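Local coordinates for omega transaminase (Pseudomonas sp., PDB 5LHA), which probably catalyses pyridoxal-phosphate-dependent transfer of amino groups between amines and keto compounds, as a fold type I, class III aminotransferase, at residues A263-T268 against L277-W282. Residues are numbered along the deposited sequence; the frame is centred on the assembly and turned at random.
Sequences ADEVVT and LGSRGW. With PMP (4'-deoxy-4'-aminopyridoxal-5'-phosphate), chain E.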
ATOM      1  N   ALA A 263      -4.854 -15.698 -18.731  1.00 25.42           N
ATOM      2  CA  ALA A 263      -6.108 -16.427 -18.785  1.00 27.75           C
ATOM      3  C   ALA A 263      -6.220 -17.290 -17.535  1.00 30.93           C
ATOM      4  O   ALA A 263      -5.370 -18.153 -17.288  1.00 32.48           O
ATOM      5  CB  ALA A 263      -6.193 -17.288 -20.041  1.00 26.63           C
ATOM      6  N   ASP A 264      -7.241 -17.030 -16.728  1.00 31.44           N
ATOM      7  CA  ASP A 264      -7.541 -17.895 -15.594  1.00 30.05           C
ATOM      8  C   ASP A 264      -8.373 -19.050 -16.129  1.00 28.81           C
ATOM      9  O   ASP A 264      -9.583 -18.929 -16.329  1.00 28.56           O
ATOM     10  CB  ASP A 264      -8.250 -17.120 -14.491  1.00 29.38           C
ATOM     11  CG  ASP A 264      -8.417 -17.930 -13.221  1.00 29.84           C
ATOM     12  OD1 ASP A 264      -8.404 -19.188 -13.273  1.00 29.19           O
ATOM     13  OD2 ASP A 264      -8.529 -17.294 -12.156  1.00 29.67           O
ATOM     14  N   GLU A 265      -7.712 -20.176 -16.373  1.00 28.04           N
ATOM     15  CA  GLU A 265      -8.353 -21.349 -16.939  1.00 29.24           C
ATOM     16  C   GLU A 265      -8.619 -22.419 -15.889  1.00 28.42           C
ATOM     17  O   GLU A 265      -8.856 -23.579 -16.239  1.00 26.54           O
ATOM     18  CB  GLU A 265      -7.475 -21.911 -18.056  1.00 30.95           C
ATOM     19  CG  GLU A 265      -7.173 -20.944 -19.184  1.00 31.98           C
ATOM     20  CD  GLU A 265      -8.078 -21.130 -20.387  1.00 32.91           C
ATOM     21  OE1 GLU A 265      -9.010 -21.962 -20.327  1.00 32.48           O
ATOM     22  OE2 GLU A 265      -7.836 -20.467 -21.413  1.00 32.91           O
ATOM     23  N   VAL A 266      -8.638 -22.040 -14.609  1.00 29.07           N
ATOM     24  CA  VAL A 266      -8.823 -23.024 -13.546  1.00 26.91           C
ATOM     25  C   VAL A 266     -10.118 -23.805 -13.755  1.00 26.01           C
ATOM     26  O   VAL A 266     -10.149 -25.032 -13.597  1.00 25.25           O
ATOM     27  CB  VAL A 266      -8.774 -22.338 -12.167  1.00 24.63           C
ATOM     28  CG1 VAL A 266      -9.322 -23.251 -11.099  1.00 24.05           C
ATOM     29  CG2 VAL A 266      -7.350 -21.909 -11.829  1.00 25.39           C
ATOM     30  N   VAL A 267     -11.195 -23.117 -14.135  1.00 25.06           N
ATOM     31  CA  VAL A 267     -12.479 -23.776 -14.379  1.00 25.24           C
ATOM     32  C   VAL A 267     -12.619 -24.210 -15.836  1.00 26.11           C
ATOM     33  O   VAL A 267     -13.039 -25.340 -16.119  1.00 24.32           O
ATOM     34  CB  VAL A 267     -13.642 -22.861 -13.934  1.00 27.60           C
ATOM     35  CG1 VAL A 267     -14.983 -23.465 -14.316  1.00 28.65           C
ATOM     36  CG2 VAL A 267     -13.592 -22.650 -12.429  1.00 27.83           C
ATOM     37  N   THR A 268     -12.279 -23.317 -16.777  1.00 25.89           N
ATOM     38  CA  THR A 268     -12.425 -23.581 -18.208  1.00 26.18           C
ATOM     39  C   THR A 268     -11.350 -24.510 -18.764  1.00 25.36           C
ATOM     40  O   THR A 268     -11.495 -24.996 -19.891  1.00 25.45           O
ATOM     41  CB  THR A 268     -12.371 -22.277 -19.002  1.00 27.35           C
ATOM     42  OG1 THR A 268     -11.132 -21.617 -18.730  1.00 27.34           O
ATOM     43  CG2 THR A 268     -13.523 -21.362 -18.610  1.00 28.82           C
ATOM     44  N   LEU A 277      -9.063 -25.103 -24.020  1.00 29.38           N
ATOM     45  CA  LEU A 277      -8.930 -23.859 -23.283  1.00 28.16           C
ATOM     46  C   LEU A 277     -10.092 -22.948 -23.634  1.00 29.02           C
ATOM     47  O   LEU A 277     -10.595 -22.974 -24.762  1.00 27.97           O
ATOM     48  CB  LEU A 277      -7.619 -23.136 -23.589  1.00 27.96           C
ATOM     49  CG  LEU A 277      -6.315 -23.760 -23.126  1.00 27.44           C
ATOM     50  CD1 LEU A 277      -5.153 -22.918 -23.626  1.00 25.38           C
ATOM     51  CD2 LEU A 277      -6.312 -23.866 -21.607  1.00 27.79           C
ATOM     52  N   GLY A 278     -10.556 -22.195 -22.637  1.00 29.76           N
ATOM     53  CA  GLY A 278     -11.520 -21.145 -22.909  1.00 31.70           C
ATOM     54  C   GLY A 278     -10.956 -20.056 -23.803  1.00 32.88           C
ATOM     55  O   GLY A 278     -11.664 -19.515 -24.657  1.00 33.91           O
ATOM     56  N   SER A 279      -9.682 -19.699 -23.598  1.00 33.39           N
ATOM     57  CA  SER A 279      -9.036 -18.680 -24.425  1.00 31.77           C
ATOM     58  C   SER A 279      -8.889 -19.149 -25.865  1.00 30.27           C
ATOM     59  O   SER A 279      -9.142 -18.391 -26.807  1.00 29.26           O
ATOM     60  CB  SER A 279      -7.666 -18.338 -23.854  1.00 30.25           C
ATOM     61  OG  SER A 279      -6.883 -19.512 -23.776  1.00 30.72           O
ATOM     62  N   ARG A 280      -8.451 -20.394 -26.049  1.00 30.16           N
ATOM     63  CA  ARG A 280      -8.414 -20.983 -27.382  1.00 30.85           C
ATOM     64  C   ARG A 280      -9.797 -21.011 -28.023  1.00 33.11           C
ATOM     65  O   ARG A 280      -9.934 -20.775 -29.230  1.00 33.38           O
ATOM     66  CB  ARG A 280      -7.832 -22.396 -27.301  1.00 30.94           C
ATOM     67  CG  ARG A 280      -7.646 -23.064 -28.652  1.00 29.40           C
ATOM     68  CD  ARG A 280      -7.180 -24.499 -28.509  1.00 30.30           C
ATOM     69  NE  ARG A 280      -5.854 -24.551 -27.902  1.00 29.50           N
ATOM     70  CZ  ARG A 280      -5.213 -25.664 -27.562  1.00 28.19           C
ATOM     71  NH1 ARG A 280      -5.760 -26.859 -27.779  1.00 28.14           N
ATOM     72  NH2 ARG A 280      -4.010 -25.577 -27.009  1.00 28.40           N
ATOM     73  N   GLY A 281     -10.836 -21.286 -27.231  1.00 34.82           N
ATOM     74  CA  GLY A 281     -12.178 -21.358 -27.789  1.00 34.85           C
ATOM     75  C   GLY A 281     -12.651 -20.039 -28.359  1.00 34.79           C
ATOM     76  O   GLY A 281     -13.494 -20.014 -29.261  1.00 34.00           O
ATOM     77  N   TRP A 282     -12.122 -18.932 -27.841  1.00 36.85           N
ATOM     78  CA  TRP A 282     -12.343 -17.588 -28.369  1.00 38.20           C
ATOM     79  C   TRP A 282     -11.326 -17.192 -29.431  1.00 43.62           C
ATOM     80  O   TRP A 282     -11.365 -16.051 -29.901  1.00 44.57           O
ATOM     81  CB  TRP A 282     -12.307 -16.567 -27.229  1.00 34.49           C
ATOM     82  CG  TRP A 282     -13.371 -16.778 -26.186  1.00 31.05           C
ATOM     83  CD1 TRP A 282     -13.178 -16.924 -24.842  1.00 29.93           C
ATOM     84  CD2 TRP A 282     -14.791 -16.831 -26.395  1.00 29.90           C
ATOM     85  NE1 TRP A 282     -14.386 -17.087 -24.202  1.00 28.66           N
ATOM     86  CE2 TRP A 282     -15.391 -17.031 -25.134  1.00 29.61           C
ATOM     87  CE3 TRP A 282     -15.612 -16.729 -27.523  1.00 28.70           C
ATOM     88  CZ2 TRP A 282     -16.773 -17.131 -24.972  1.00 30.51           C
ATOM     89  CZ3 TRP A 282     -16.984 -16.834 -27.362  1.00 28.31           C
ATOM     90  CH2 TRP A 282     -17.549 -17.029 -26.098  1.00 30.46           C
TER
HETATM   91  N1  PMP E 501      -9.735 -19.033 -10.206  1.00 22.49           N
HETATM   92  C2  PMP E 501     -10.881 -19.650 -10.680  1.00 22.12           C
HETATM   93  C2A PMP E 501     -11.517 -19.219 -11.974  1.00 21.84           C
HETATM   94  C3  PMP E 501     -11.639 -20.393  -9.785  1.00 24.25           C
HETATM   95  O3  PMP E 501     -12.937 -20.715 -10.078  1.00 21.07           O
HETATM   96  C4  PMP E 501     -11.076 -20.802  -8.578  1.00 26.24           C
HETATM   97  C4A PMP E 501     -11.878 -21.680  -7.641  1.00 27.87           C
HETATM   98  N4A PMP E 501     -13.239 -21.820  -8.115  1.00 29.55           N
HETATM   99  C5  PMP E 501      -9.786 -20.396  -8.234  1.00 24.64           C
HETATM  100  C6  PMP E 501      -9.120 -19.499  -9.070  1.00 23.60           C
HETATM  101  C5A PMP E 501      -9.137 -20.932  -6.967  1.00 23.74           C
HETATM  102  O4P PMP E 501      -9.019 -22.345  -7.023  1.00 21.95           O
HETATM  103  P   PMP E 501      -8.672 -23.243  -5.724  1.00 22.26           P
HETATM  104  O1P PMP E 501      -9.978 -23.467  -4.984  1.00 17.88           O
HETATM  105  O2P PMP E 501      -8.129 -24.575  -6.197  1.00 19.92           O
HETATM  106  O3P PMP E 501      -7.685 -22.564  -4.796  1.00 16.06           O
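The carboxylate of Glu-265 meets Gly-278 and Ser-279 at the start of the short, weakly bonded helix 278-281. From CB, chi1 (-58°) sets Glu-265 CG anti to the carbonyl carbon, 3.9 Å from Leu-277 CD2. The chain bends at chi2 (-98°), bringing Glu-265 CD to 3.5 Å from Leu-277 CD2, the side chains crossing at about a right angle. Glu-265 OE1 accepts the backbone N of Gly-278 through its syn lone pair (2.8 Å), while Thr-268 OG1 meets it from above the carboxylate plane. Glu-265 OE2 receives Ser-279 OG nearly along its C-O axis at 2.7 Å, and Ser-279 N on the syn side at 3.0 Å, tilted 20° from the carboxylate plane. Four donors thus hold the buried group, and the helix-start N-H groups probably help stabilise its charge. An alanine in place of Glu-265 would probably leave both backbone N-H groups and both hydroxyls without this acceptor. One residue back, Asp-264 OD2 meets PMP N1 at 2.9 Å, the aspartate-pyridine nitrogen pairing that marks fold type I PLP enzymes. The contact joins strand 260-264 to helix 278-281 in a beta-alpha-beta unit whose parallel strand 288-291 lays Leu-289 and Leu-291 against Glu-265.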